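Local coordinates for ethylbenzene dehydrogenase alpha-subunit (Aromatoleum aromaticum, PDB 2IVF), which belongs to the molybdopterin oxidoreductase family and binds a molybdenum atom, MGD, MD1 and an iron/sulfur cluster, at residues T329-L334 against M465-N470; Q813-L816 against Y821-A824; T440-G445 against R459-A464; P497-G502 against M743-R748. One frame throughout, in Å; residues are numbered along the deposited sequence.

In the fold
Contacts 1, 2 and 3 form one cluster, with centres 13 to 19 Å apart, whereas contact 4 lies about 38 to 44 Å from their centres. Contacts 1 and 3 share helix 454-467, and contact 3 is nested within the chain loop closed by contact 1; contact 4 and then contact 2 follow in the sequence. Contact 2 is tied to both neighbours: the carboxylate of D330 takes the backbone N-H groups of F814 and Y815, and R459 gives an N-H to F814 O. A loop from late in the chain is thus bound to the molybdopterin oxidoreductase region. Contact 3 adds a strand, outermost within this chain, of a parallel sheet that leads to MGD.

Contact 1 (T329-L334 against M465-N470); sequences TDLPLL and MALSGN
L331 and L467 meet through one methyl each, CD1 of the first lying 3.8 Å from CD2 of the second, and their side chains cross at about a right angle. This is the closer half of the contact. The CB of L467 does not face the loop, but its branched end swings over to it, with CG anti to the carbonyl carbon (chi1 -74°). Leucine suits the place because its branched end can fill the space between the loop and helix 303-316, where L467 also packs on S311, M314 and I315. The other half is slightly looser. The backbones approach most closely here, 7.5 Å from T329 CA to A466 CA, yet the side chains are short and only two methyls touch, T329 CG2 and A466 CB at 4.0 Å. All four touching residues are buried, so neither half has a solvent side. The small alanine lets the loop approach the last turn of helix 454-467. That helix ends in a Schellman motif: N470 N bonds to M465 O at 2.8 Å and G469 N to A466 O at 3.1 Å, while G469 takes the positive phi (64°) that a residue without a side chain adopts easily. The loop has its own local bracing, since T329 forms an ST turn. The same rotamer that points CG2 at A466 sets OG1 between backbone N and carbonyl carbon (chi1 79°), where the hydroxyl accepts from L331 N at 3.0 Å and is also hydrogen-bonded to V325 O.

Contact 2 (Q813-L816 against Y821-A824); sequences QFYL and YLEA
Y815 sends CG trans to its backbone N (chi1 -170°), and although its CB starts away from the helix, the long ring brings OH to within 3.6 Å of L822 CD2. L822, with CG beside its own N (chi1 -76°), bends that methyl back toward the tyrosine, so the two side chains cross at about a right angle. Tyrosine suits the spot because its ring packs on the leucine while its hydroxyl is hydrogen-bonded to G340 O. The second pair runs differently: L816 and Y821 lie side by side and point the same way, with L816 CD1 3.9 Å from Y821 CE2, an oblique approach to the ring. The carbonyl O of L816 also packs on Y821 CB at 3.5 Å. Y821 stacks on F952, and its OH is hydrogen-bonded to a glycerol, probably from the crystallisation liquor. Within the loop, Q813 NE2 donates almost straight (169°) to Y815 O over 2.7 Å, from a position tilted out of the carbonyl plane. What results is a loop folded back on the short helix it leads into, Y815 touching L822 and L816 touching Y821 of helix 819-824.

Contact 3 (T440-G445 against R459-A464); sequences TCSYIG and RSLFLA
The ring of F462 is met obliquely by I444, whose CD1 stands 3.9 Å from CZ; elsewhere the same ring makes an edge-to-face pair with F232 and touches A228, both of helix 226-232. The ring of Y443 belongs to the other surface of the strand, where it meets W257 edge-to-face. The main apolar touch joins I444 and L461, which reach toward each other tip to tip, CD1 to CD1 at 3.8 Å. L461 has CG trans to its backbone N (chi1 180°), extending the branch straight toward the sheet. Isoleucine suits the strand side because its longer arm, CG1 and CD1, spans the gap to both helix residues. S442 adds a weaker touch, OG to L461 CD1 at 4.3 Å, its small side chain leaving the leucine close to the strand. The axes of strand 440-444 and helix 459-464 approach to 11.1 Å and run almost antiparallel (170°), the pairing of a strand with the helix that follows it in an alpha/beta fold. G445, just after the strand, touches MGD. Within this chain, strand 440-444 is an outermost strand of a parallel four-stranded sheet beside 249-253, while helix 303-316 packs on L461 through W307.

Contact 4 (P497-G502 against M743-R748); sequences PTAQGG and MVDINR
T498 brings its backbone close to helix 736-749, its CA 6.3 Å from that of I746, from a tight turn in which P497 O accepts the N-H groups of Q500 and G502 from opposite faces of its carbonyl plane. Glycines suit the end of this turn: G501 has a phi of 96°, and G502 lacks a CB that would crowd P497 O. T498 is central to the contact, touching both D745 and I746. Its OG1 lies 3.3 Å from I746 CG1, and the two side chains cross at about a right angle. With OG1 beside the backbone N (chi1 -62°), the hydroxyl is also placed to hydrogen-bond E742 OE2, one turn earlier on the helix. The methyl CG2 takes the other side and rests 3.9 Å from D745 O. Threonine fits because its hydroxyl can make that bond to E742 while its compact methyl lets the loop pack against the backbone at D745. The contact joins the loop between helices 486-493 and 504-520 to a helix far along the sequence, and I746, a buried residue, also packs on Y490 of the first of these. Toward the solvent the link is wetter. A water accepts from A499 N at 2.9 Å and donates to D745 OD2 at 2.6 Å, bridging the exposed A499 to the helix. Aspartate suits the place because its second oxygen, OD1, can form a salt bridge with R748 NH1 at 3.0 Å, one turn on, though the hydrogen bond within it is weak and bent (133°).

Contact 1 (T329-L334 against M465-N470)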
loop_
_atom_site.group_PDB
_atom_site.type_symbol
_atom_site.label_atom_id
_atom_site.label_comp_id
_atom_site.label_asym_id
_atom_site.label_seq_id
_atom_site.Cartn_x
_atom_site.Cartn_y
_atom_site.Cartn_z
ATOM N N THR A 329 -28.553 -25.162 -10.240
ATOM C CA THR A 329 -29.143 -24.393 -9.155
ATOM C C THR A 329 -30.478 -24.939 -8.696
ATOM O O THR A 329 -31.009 -25.879 -9.269
ATOM C CB THR A 329 -29.385 -22.923 -9.548
ATOM O OG1 THR A 329 -30.576 -22.867 -10.342
ATOM C CG2 THR A 329 -28.194 -22.324 -10.302
ATOM N N ASP A 330 -30.982 -24.324 -7.625
ATOM C CA ASP A 330 -32.252 -24.690 -7.060
ATOM C C ASP A 330 -33.393 -23.979 -7.765
ATOM O O ASP A 330 -34.537 -24.200 -7.412
ATOM C CB ASP A 330 -32.285 -24.456 -5.545
ATOM C CG ASP A 330 -32.222 -22.992 -5.147
ATOM O OD1 ASP A 330 -31.747 -22.155 -5.958
ATOM O OD2 ASP A 330 -32.650 -22.688 -3.994
ATOM N N LEU A 331 -33.094 -23.159 -8.779
ATOM C CA LEU A 331 -34.155 -22.406 -9.443
ATOM C C LEU A 331 -35.299 -23.282 -9.984
ATOM O O LEU A 331 -36.446 -22.872 -9.951
ATOM C CB LEU A 331 -33.606 -21.446 -10.525
ATOM C CG LEU A 331 -32.643 -20.323 -10.116
ATOM C CD1 LEU A 331 -32.664 -19.250 -11.210
ATOM C CD2 LEU A 331 -32.926 -19.735 -8.775
ATOM N N PRO A 332 -35.004 -24.481 -10.525
ATOM C CA PRO A 332 -36.136 -25.347 -10.902
ATOM C C PRO A 332 -36.728 -26.233 -9.797
ATOM O O PRO A 332 -37.636 -26.989 -10.083
ATOM C CB PRO A 332 -35.521 -26.241 -11.982
ATOM C CG PRO A 332 -34.136 -26.388 -11.545
ATOM C CD PRO A 332 -33.717 -25.053 -10.986
ATOM N N LEU A 333 -36.233 -26.171 -8.562
ATOM C CA LEU A 333 -36.766 -27.069 -7.537
ATOM C C LEU A 333 -38.081 -26.506 -7.041
ATOM O O LEU A 333 -38.251 -25.282 -6.954
ATOM C CB LEU A 333 -35.805 -27.270 -6.375
ATOM C CG LEU A 333 -34.513 -28.028 -6.710
ATOM C CD1 LEU A 333 -33.616 -28.127 -5.493
ATOM C CD2 LEU A 333 -34.791 -29.449 -7.254
ATOM N N LEU A 334 -38.986 -27.413 -6.713
ATOM C CA LEU A 334 -40.336 -27.048 -6.318
ATOM C C LEU A 334 -40.457 -26.745 -4.834
ATOM O O LEU A 334 -39.875 -27.425 -3.976
ATOM C CB LEU A 334 -41.287 -28.152 -6.684
ATOM C CG LEU A 334 -41.476 -28.459 -8.168
ATOM C CD1 LEU A 334 -42.357 -29.740 -8.266
ATOM C CD2 LEU A 334 -42.141 -27.283 -8.891
ATOM N N MET A 465 -24.730 -14.322 -11.790
ATOM C CA MET A 465 -23.760 -15.246 -12.373
ATOM C C MET A 465 -24.440 -16.553 -12.759
ATOM O O MET A 465 -24.150 -17.106 -13.791
ATOM C CB MET A 465 -22.585 -15.495 -11.440
ATOM C CG MET A 465 -21.854 -14.237 -11.080
ATOM S SD MET A 465 -21.247 -13.361 -12.599
ATOM C CE MET A 465 -21.328 -11.655 -12.050
ATOM N N ALA A 466 -25.325 -17.066 -11.930
ATOM C CA ALA A 466 -26.091 -18.268 -12.281
ATOM C C ALA A 466 -26.926 -18.109 -13.557
ATOM O O ALA A 466 -26.974 -18.999 -14.448
ATOM C CB ALA A 466 -27.034 -18.635 -11.117
ATOM N N LEU A 467 -27.666 -17.007 -13.589
ATOM C CA LEU A 467 -28.604 -16.745 -14.656
ATOM C C LEU A 467 -27.841 -16.582 -15.960
ATOM O O LEU A 467 -28.370 -16.881 -16.982
ATOM C CB LEU A 467 -29.429 -15.494 -14.371
ATOM C CG LEU A 467 -30.488 -15.668 -13.297
ATOM C CD1 LEU A 467 -30.981 -14.262 -12.835
ATOM C CD2 LEU A 467 -31.644 -16.599 -13.771
ATOM N N SER A 468 -26.580 -16.147 -15.880
ATOM C CA SER A 468 -25.758 -15.949 -17.079
ATOM C C SER A 468 -24.804 -17.122 -17.351
ATOM O O SER A 468 -24.034 -17.087 -18.298
ATOM C CB SER A 468 -24.987 -14.652 -16.951
ATOM O OG SER A 468 -24.196 -14.593 -15.763
ATOM N N GLY A 469 -24.881 -18.170 -16.535
ATOM C CA GLY A 469 -23.997 -19.322 -16.684
ATOM C C GLY A 469 -22.535 -18.995 -16.457
ATOM O O GLY A 469 -21.656 -19.637 -17.044
ATOM N N ASN A 470 -22.264 -18.047 -15.566
ATOM C CA ASN A 470 -20.893 -17.549 -15.392
ATOM C C ASN A 470 -20.179 -18.155 -14.178
ATOM O O ASN A 470 -19.660 -17.451 -13.304
ATOM C CB ASN A 470 -20.885 -15.998 -15.367
ATOM C CG ASN A 470 -20.717 -15.410 -16.730
ATOM O OD1 ASN A 470 -21.526 -14.554 -17.183
ATOM N ND2 ASN A 470 -19.668 -15.838 -17.406
#

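Contact 2 (Q813-L816 against Y821-A824)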
loop_
_atom_site.group_PDB
_atom_site.type_symbol
_atom_site.label_atom_id
_atom_site.label_comp_id
_atom_site.label_asym_id
_atom_site.label_seq_id
_atom_site.Cartn_x
_atom_site.Cartn_y
_atom_site.Cartn_z
ATOM N N GLN A 813 -27.652 -22.726 -4.366
ATOM C CA GLN A 813 -28.953 -22.624 -3.748
ATOM C C GLN A 813 -29.279 -21.195 -3.392
ATOM O O GLN A 813 -28.679 -20.635 -2.506
ATOM C CB GLN A 813 -28.986 -23.477 -2.509
ATOM C CG GLN A 813 -30.343 -23.523 -1.903
ATOM C CD GLN A 813 -30.447 -24.460 -0.747
ATOM O OE1 GLN A 813 -29.689 -25.427 -0.660
ATOM N NE2 GLN A 813 -31.404 -24.202 0.144
ATOM N N PHE A 814 -30.204 -20.610 -4.144
ATOM C CA PHE A 814 -30.670 -19.255 -3.901
ATOM C C PHE A 814 -31.845 -19.114 -2.979
ATOM O O PHE A 814 -32.057 -18.016 -2.478
ATOM C CB PHE A 814 -30.924 -18.591 -5.220
ATOM C CG PHE A 814 -29.690 -18.531 -6.031
ATOM C CD1 PHE A 814 -28.751 -17.560 -5.775
ATOM C CD2 PHE A 814 -29.400 -19.516 -6.934
ATOM C CE1 PHE A 814 -27.566 -17.534 -6.436
ATOM C CE2 PHE A 814 -28.206 -19.489 -7.605
ATOM C CZ PHE A 814 -27.293 -18.482 -7.361
ATOM N N TYR A 815 -32.579 -20.204 -2.757
ATOM C CA TYR A 815 -33.693 -20.208 -1.809
ATOM C C TYR A 815 -33.305 -20.898 -0.499
ATOM O O TYR A 815 -33.074 -22.112 -0.481
ATOM C CB TYR A 815 -34.906 -20.831 -2.477
ATOM C CG TYR A 815 -36.194 -20.685 -1.711
ATOM C CD1 TYR A 815 -36.733 -19.436 -1.444
ATOM C CD2 TYR A 815 -36.881 -21.786 -1.273
ATOM C CE1 TYR A 815 -37.935 -19.307 -0.718
ATOM C CE2 TYR A 815 -38.057 -21.660 -0.560
ATOM C CZ TYR A 815 -38.588 -20.428 -0.297
ATOM O OH TYR A 815 -39.789 -20.314 0.401
ATOM N N LEU A 816 -33.211 -20.134 0.594
ATOM C CA LEU A 816 -32.880 -20.713 1.917
ATOM C C LEU A 816 -34.162 -20.784 2.711
ATOM O O LEU A 816 -34.661 -19.774 3.194
ATOM C CB LEU A 816 -31.817 -19.907 2.646
ATOM C CG LEU A 816 -30.552 -19.690 1.799
ATOM C CD1 LEU A 816 -29.589 -18.685 2.459
ATOM C CD2 LEU A 816 -29.812 -21.001 1.538
ATOM N N TYR A 821 -34.621 -17.530 8.058
ATOM C CA TYR A 821 -34.562 -16.804 6.787
ATOM C C TYR A 821 -35.916 -16.450 6.184
ATOM O O TYR A 821 -36.141 -15.320 5.729
ATOM C CB TYR A 821 -33.694 -17.563 5.770
ATOM C CG TYR A 821 -32.228 -17.405 6.091
ATOM C CD1 TYR A 821 -31.674 -18.020 7.212
ATOM C CD2 TYR A 821 -31.400 -16.619 5.289
ATOM C CE1 TYR A 821 -30.353 -17.866 7.516
ATOM C CE2 TYR A 821 -30.110 -16.467 5.587
ATOM C CZ TYR A 821 -29.580 -17.073 6.689
ATOM O OH TYR A 821 -28.275 -16.887 6.951
ATOM N N LEU A 822 -36.827 -17.407 6.222
ATOM C CA LEU A 822 -38.193 -17.182 5.844
ATOM C C LEU A 822 -38.771 -15.977 6.634
ATOM O O LEU A 822 -39.283 -15.021 6.039
ATOM C CB LEU A 822 -38.994 -18.462 6.114
ATOM C CG LEU A 822 -38.847 -19.639 5.139
ATOM C CD1 LEU A 822 -39.717 -20.858 5.595
ATOM C CD2 LEU A 822 -39.273 -19.178 3.758
ATOM N N GLU A 823 -38.665 -16.014 7.966
ATOM C CA GLU A 823 -39.250 -14.969 8.820
ATOM C C GLU A 823 -38.550 -13.601 8.653
ATOM O O GLU A 823 -39.206 -12.578 8.733
ATOM C CB GLU A 823 -39.237 -15.393 10.291
ATOM C CG GLU A 823 -40.341 -16.411 10.605
ATOM C CD GLU A 823 -40.420 -16.873 12.058
ATOM O OE1 GLU A 823 -39.650 -16.373 12.930
ATOM O OE2 GLU A 823 -41.288 -17.757 12.315
ATOM N N ALA A 824 -37.231 -13.616 8.457
ATOM C CA ALA A 824 -36.387 -12.410 8.284
ATOM C C ALA A 824 -36.548 -11.761 6.926
ATOM O O ALA A 824 -36.014 -10.670 6.712
ATOM C CB ALA A 824 -34.902 -12.746 8.439
#

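Contact 3 (T440-G445 against R459-A464)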
loop_
_atom_site.group_PDB
_atom_site.type_symbol
_atom_site.label_atom_id
_atom_site.label_comp_id
_atom_site.label_asym_id
_atom_site.label_seq_id
_atom_site.Cartn_x
_atom_site.Cartn_y
_atom_site.Cartn_z
ATOM N N THR A 440 -17.747 -13.622 -17.637
ATOM C CA THR A 440 -17.701 -12.630 -16.595
ATOM C C THR A 440 -16.984 -13.179 -15.362
ATOM O O THR A 440 -17.260 -14.277 -14.922
ATOM C CB THR A 440 -19.088 -12.179 -16.203
ATOM O OG1 THR A 440 -19.744 -11.565 -17.343
ATOM C CG2 THR A 440 -19.031 -11.243 -14.944
ATOM N N CYS A 441 -16.014 -12.406 -14.897
ATOM C CA CYS A 441 -15.216 -12.727 -13.733
ATOM C C CYS A 441 -15.412 -11.503 -12.832
ATOM O O CYS A 441 -15.459 -10.331 -13.302
ATOM C CB CYS A 441 -13.742 -12.883 -14.103
ATOM S SG CYS A 441 -12.754 -13.596 -12.751
ATOM N N SER A 442 -15.525 -11.773 -11.543
ATOM C CA SER A 442 -15.594 -10.755 -10.544
ATOM C C SER A 442 -14.443 -10.888 -9.553
ATOM O O SER A 442 -13.843 -11.973 -9.354
ATOM C CB SER A 442 -16.945 -10.861 -9.784
ATOM O OG SER A 442 -18.041 -10.811 -10.665
ATOM N N TYR A 443 -14.130 -9.781 -8.915
ATOM C CA TYR A 443 -13.415 -9.858 -7.635
ATOM C C TYR A 443 -14.233 -9.128 -6.617
ATOM O O TYR A 443 -14.297 -7.907 -6.620
ATOM C CB TYR A 443 -12.009 -9.258 -7.691
ATOM C CG TYR A 443 -11.181 -9.638 -6.467
ATOM C CD1 TYR A 443 -11.200 -8.848 -5.295
ATOM C CD2 TYR A 443 -10.462 -10.811 -6.450
ATOM C CE1 TYR A 443 -10.469 -9.230 -4.189
ATOM C CE2 TYR A 443 -9.706 -11.169 -5.363
ATOM C CZ TYR A 443 -9.719 -10.379 -4.238
ATOM O OH TYR A 443 -9.034 -10.787 -3.096
ATOM N N ILE A 444 -14.858 -9.919 -5.757
ATOM C CA ILE A 444 -15.492 -9.449 -4.572
ATOM C C ILE A 444 -14.454 -9.390 -3.471
ATOM O O ILE A 444 -13.911 -10.416 -3.055
ATOM C CB ILE A 444 -16.575 -10.441 -4.079
ATOM C CG1 ILE A 444 -17.540 -10.798 -5.214
ATOM C CG2 ILE A 444 -17.353 -9.804 -2.912
ATOM C CD1 ILE A 444 -18.568 -11.846 -4.822
ATOM N N GLY A 445 -14.212 -8.184 -2.977
ATOM C CA GLY A 445 -13.271 -7.969 -1.919
ATOM C C GLY A 445 -13.906 -8.115 -0.573
ATOM O O GLY A 445 -15.091 -8.397 -0.419
ATOM N N ARG A 459 -25.125 -13.130 -2.410
ATOM C CA ARG A 459 -26.108 -14.026 -3.007
ATOM C C ARG A 459 -26.702 -13.442 -4.295
ATOM O O ARG A 459 -26.964 -14.145 -5.277
ATOM C CB ARG A 459 -27.194 -14.333 -1.990
ATOM C CG ARG A 459 -26.692 -15.163 -0.872
ATOM C CD ARG A 459 -27.756 -15.281 0.223
ATOM N NE ARG A 459 -28.960 -15.973 -0.251
ATOM C CZ ARG A 459 -30.151 -15.871 0.295
ATOM N NH1 ARG A 459 -30.337 -15.106 1.355
ATOM N NH2 ARG A 459 -31.151 -16.557 -0.201
ATOM N N SER A 460 -26.903 -12.133 -4.298
ATOM C CA SER A 460 -27.540 -11.478 -5.422
ATOM C C SER A 460 -26.594 -11.473 -6.609
ATOM O O SER A 460 -27.005 -11.713 -7.732
ATOM C CB SER A 460 -27.971 -10.062 -5.031
ATOM O OG SER A 460 -28.856 -10.079 -3.964
ATOM N N LEU A 461 -25.314 -11.216 -6.360
ATOM C CA LEU A 461 -24.299 -11.306 -7.432
ATOM C C LEU A 461 -24.230 -12.732 -7.958
ATOM O O LEU A 461 -24.260 -12.957 -9.164
ATOM C CB LEU A 461 -22.914 -10.857 -6.926
ATOM C CG LEU A 461 -21.708 -10.869 -7.885
ATOM C CD1 LEU A 461 -20.602 -9.852 -7.398
ATOM C CD2 LEU A 461 -21.111 -12.287 -8.015
ATOM N N PHE A 462 -24.191 -13.729 -7.080
ATOM C CA PHE A 462 -24.195 -15.103 -7.578
ATOM C C PHE A 462 -25.432 -15.503 -8.357
ATOM O O PHE A 462 -25.348 -16.334 -9.267
ATOM C CB PHE A 462 -23.889 -16.078 -6.437
ATOM C CG PHE A 462 -22.522 -15.905 -5.901
ATOM C CD1 PHE A 462 -21.466 -15.886 -6.775
ATOM C CD2 PHE A 462 -22.267 -15.735 -4.550
ATOM C CE1 PHE A 462 -20.138 -15.698 -6.327
ATOM C CE2 PHE A 462 -20.939 -15.557 -4.112
ATOM C CZ PHE A 462 -19.900 -15.507 -5.004
ATOM N N LEU A 463 -26.576 -14.898 -8.054
ATOM C CA LEU A 463 -27.799 -15.157 -8.810
ATOM C C LEU A 463 -27.643 -14.665 -10.234
ATOM O O LEU A 463 -27.988 -15.355 -11.159
ATOM C CB LEU A 463 -29.020 -14.513 -8.116
ATOM C CG LEU A 463 -30.327 -14.622 -8.898
ATOM C CD1 LEU A 463 -30.693 -16.117 -9.155
ATOM C CD2 LEU A 463 -31.461 -13.863 -8.161
ATOM N N ALA A 464 -27.036 -13.491 -10.405
ATOM C CA ALA A 464 -26.752 -12.968 -11.751
ATOM C C ALA A 464 -25.749 -13.843 -12.505
ATOM O O ALA A 464 -25.863 -14.038 -13.732
ATOM C CB ALA A 464 -26.248 -11.494 -11.647
#

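Contact 4 (P497-G502 against M743-R748)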
loop_
_atom_site.group_PDB
_atom_site.type_symbol
_atom_site.label_atom_id
_atom_site.label_comp_id
_atom_site.label_asym_id
_atom_site.label_seq_id
_atom_site.Cartn_x
_atom_site.Cartn_y
_atom_site.Cartn_z
ATOM N N PRO A 497 7.671 -35.558 12.844
ATOM C CA PRO A 497 7.797 -35.091 11.463
ATOM C C PRO A 497 7.051 -35.923 10.421
ATOM O O PRO A 497 6.782 -37.106 10.600
ATOM C CB PRO A 497 9.323 -35.154 11.203
ATOM C CG PRO A 497 9.932 -35.116 12.561
ATOM C CD PRO A 497 8.989 -35.888 13.413
ATOM N N THR A 498 6.755 -35.266 9.313
ATOM C CA THR A 498 6.160 -35.896 8.135
ATOM C C THR A 498 6.945 -37.120 7.703
ATOM O O THR A 498 6.368 -38.174 7.453
ATOM C CB THR A 498 6.145 -34.875 6.955
ATOM O OG1 THR A 498 5.329 -33.753 7.299
ATOM C CG2 THR A 498 5.639 -35.523 5.644
ATOM N N ALA A 499 8.266 -36.977 7.607
ATOM C CA ALA A 499 9.149 -38.081 7.232
ATOM C C ALA A 499 9.107 -39.249 8.225
ATOM O O ALA A 499 9.581 -40.325 7.924
ATOM C CB ALA A 499 10.550 -37.572 7.104
ATOM N N GLN A 500 8.550 -39.040 9.413
ATOM C CA GLN A 500 8.400 -40.123 10.398
ATOM C C GLN A 500 6.978 -40.656 10.537
ATOM O O GLN A 500 6.712 -41.479 11.411
ATOM C CB GLN A 500 8.911 -39.670 11.754
ATOM C CG GLN A 500 10.408 -39.509 11.772
ATOM C CD GLN A 500 10.937 -39.063 13.123
ATOM O OE1 GLN A 500 10.257 -39.149 14.160
ATOM N NE2 GLN A 500 12.174 -38.579 13.118
ATOM N N GLY A 501 6.074 -40.241 9.663
ATOM C CA GLY A 501 4.706 -40.739 9.715
ATOM C C GLY A 501 3.797 -39.798 10.481
ATOM O O GLY A 501 2.713 -40.206 10.938
ATOM N N GLY A 502 4.229 -38.542 10.632
ATOM C CA GLY A 502 3.470 -37.554 11.365
ATOM C C GLY A 502 2.063 -37.317 10.852
ATOM O O GLY A 502 1.190 -36.926 11.620
ATOM N N MET A 743 8.014 -27.749 6.689
ATOM C CA MET A 743 6.947 -27.250 5.816
ATOM C C MET A 743 7.189 -27.659 4.384
ATOM O O MET A 743 6.250 -27.926 3.670
ATOM C CB MET A 743 6.831 -25.759 5.876
ATOM C CG MET A 743 6.246 -25.255 7.152
ATOM S SD MET A 743 6.005 -23.512 7.026
ATOM C CE MET A 743 4.962 -23.322 8.475
ATOM N N VAL A 744 8.457 -27.714 3.959
ATOM C CA VAL A 744 8.742 -28.155 2.592
ATOM C C VAL A 744 8.342 -29.626 2.464
ATOM O O VAL A 744 7.726 -30.015 1.487
ATOM C CB VAL A 744 10.199 -27.926 2.193
ATOM C CG1 VAL A 744 10.525 -28.689 0.899
ATOM C CG2 VAL A 744 10.465 -26.412 2.042
ATOM N N ASP A 745 8.666 -30.433 3.461
ATOM C CA ASP A 745 8.292 -31.865 3.468
ATOM C C ASP A 745 6.780 -32.055 3.461
ATOM O O ASP A 745 6.262 -32.955 2.820
ATOM C CB ASP A 745 8.850 -32.565 4.693
ATOM C CG ASP A 745 10.279 -33.061 4.494
ATOM O OD1 ASP A 745 10.861 -32.841 3.394
ATOM O OD2 ASP A 745 10.778 -33.700 5.438
ATOM N N ILE A 746 6.094 -31.224 4.218
ATOM C CA ILE A 746 4.635 -31.232 4.256
ATOM C C ILE A 746 4.105 -30.912 2.851
ATOM O O ILE A 746 3.302 -31.658 2.339
ATOM C CB ILE A 746 4.068 -30.218 5.274
ATOM C CG1 ILE A 746 4.366 -30.652 6.718
ATOM C CG2 ILE A 746 2.548 -29.981 4.995
ATOM C CD1 ILE A 746 4.167 -29.522 7.744
ATOM N N ASN A 747 4.612 -29.849 2.205
ATOM C CA ASN A 747 4.178 -29.504 0.855
ATOM C C ASN A 747 4.443 -30.619 -0.149
ATOM O O ASN A 747 3.649 -30.846 -1.086
ATOM C CB ASN A 747 4.842 -28.180 0.372
ATOM C CG ASN A 747 4.164 -26.926 0.928
ATOM O OD1 ASN A 747 4.641 -25.814 0.713
ATOM N ND2 ASN A 747 3.081 -27.088 1.646
ATOM N N ARG A 748 5.551 -31.326 0.021
ATOM C CA ARG A 748 5.865 -32.453 -0.871
ATOM C C ARG A 748 4.928 -33.643 -0.668
ATOM O O ARG A 748 4.542 -34.329 -1.606
ATOM C CB ARG A 748 7.304 -32.925 -0.657
ATOM C CG ARG A 748 8.386 -31.934 -1.110
ATOM C CD ARG A 748 9.699 -32.241 -0.433
ATOM N NE ARG A 748 10.371 -33.355 -1.059
ATOM C CZ ARG A 748 11.374 -34.041 -0.522
ATOM N NH1 ARG A 748 11.814 -33.772 0.690
ATOM N NH2 ARG A 748 11.911 -35.026 -1.195
HETATM O O HOH W 1 9.716 -34.433 7.741
#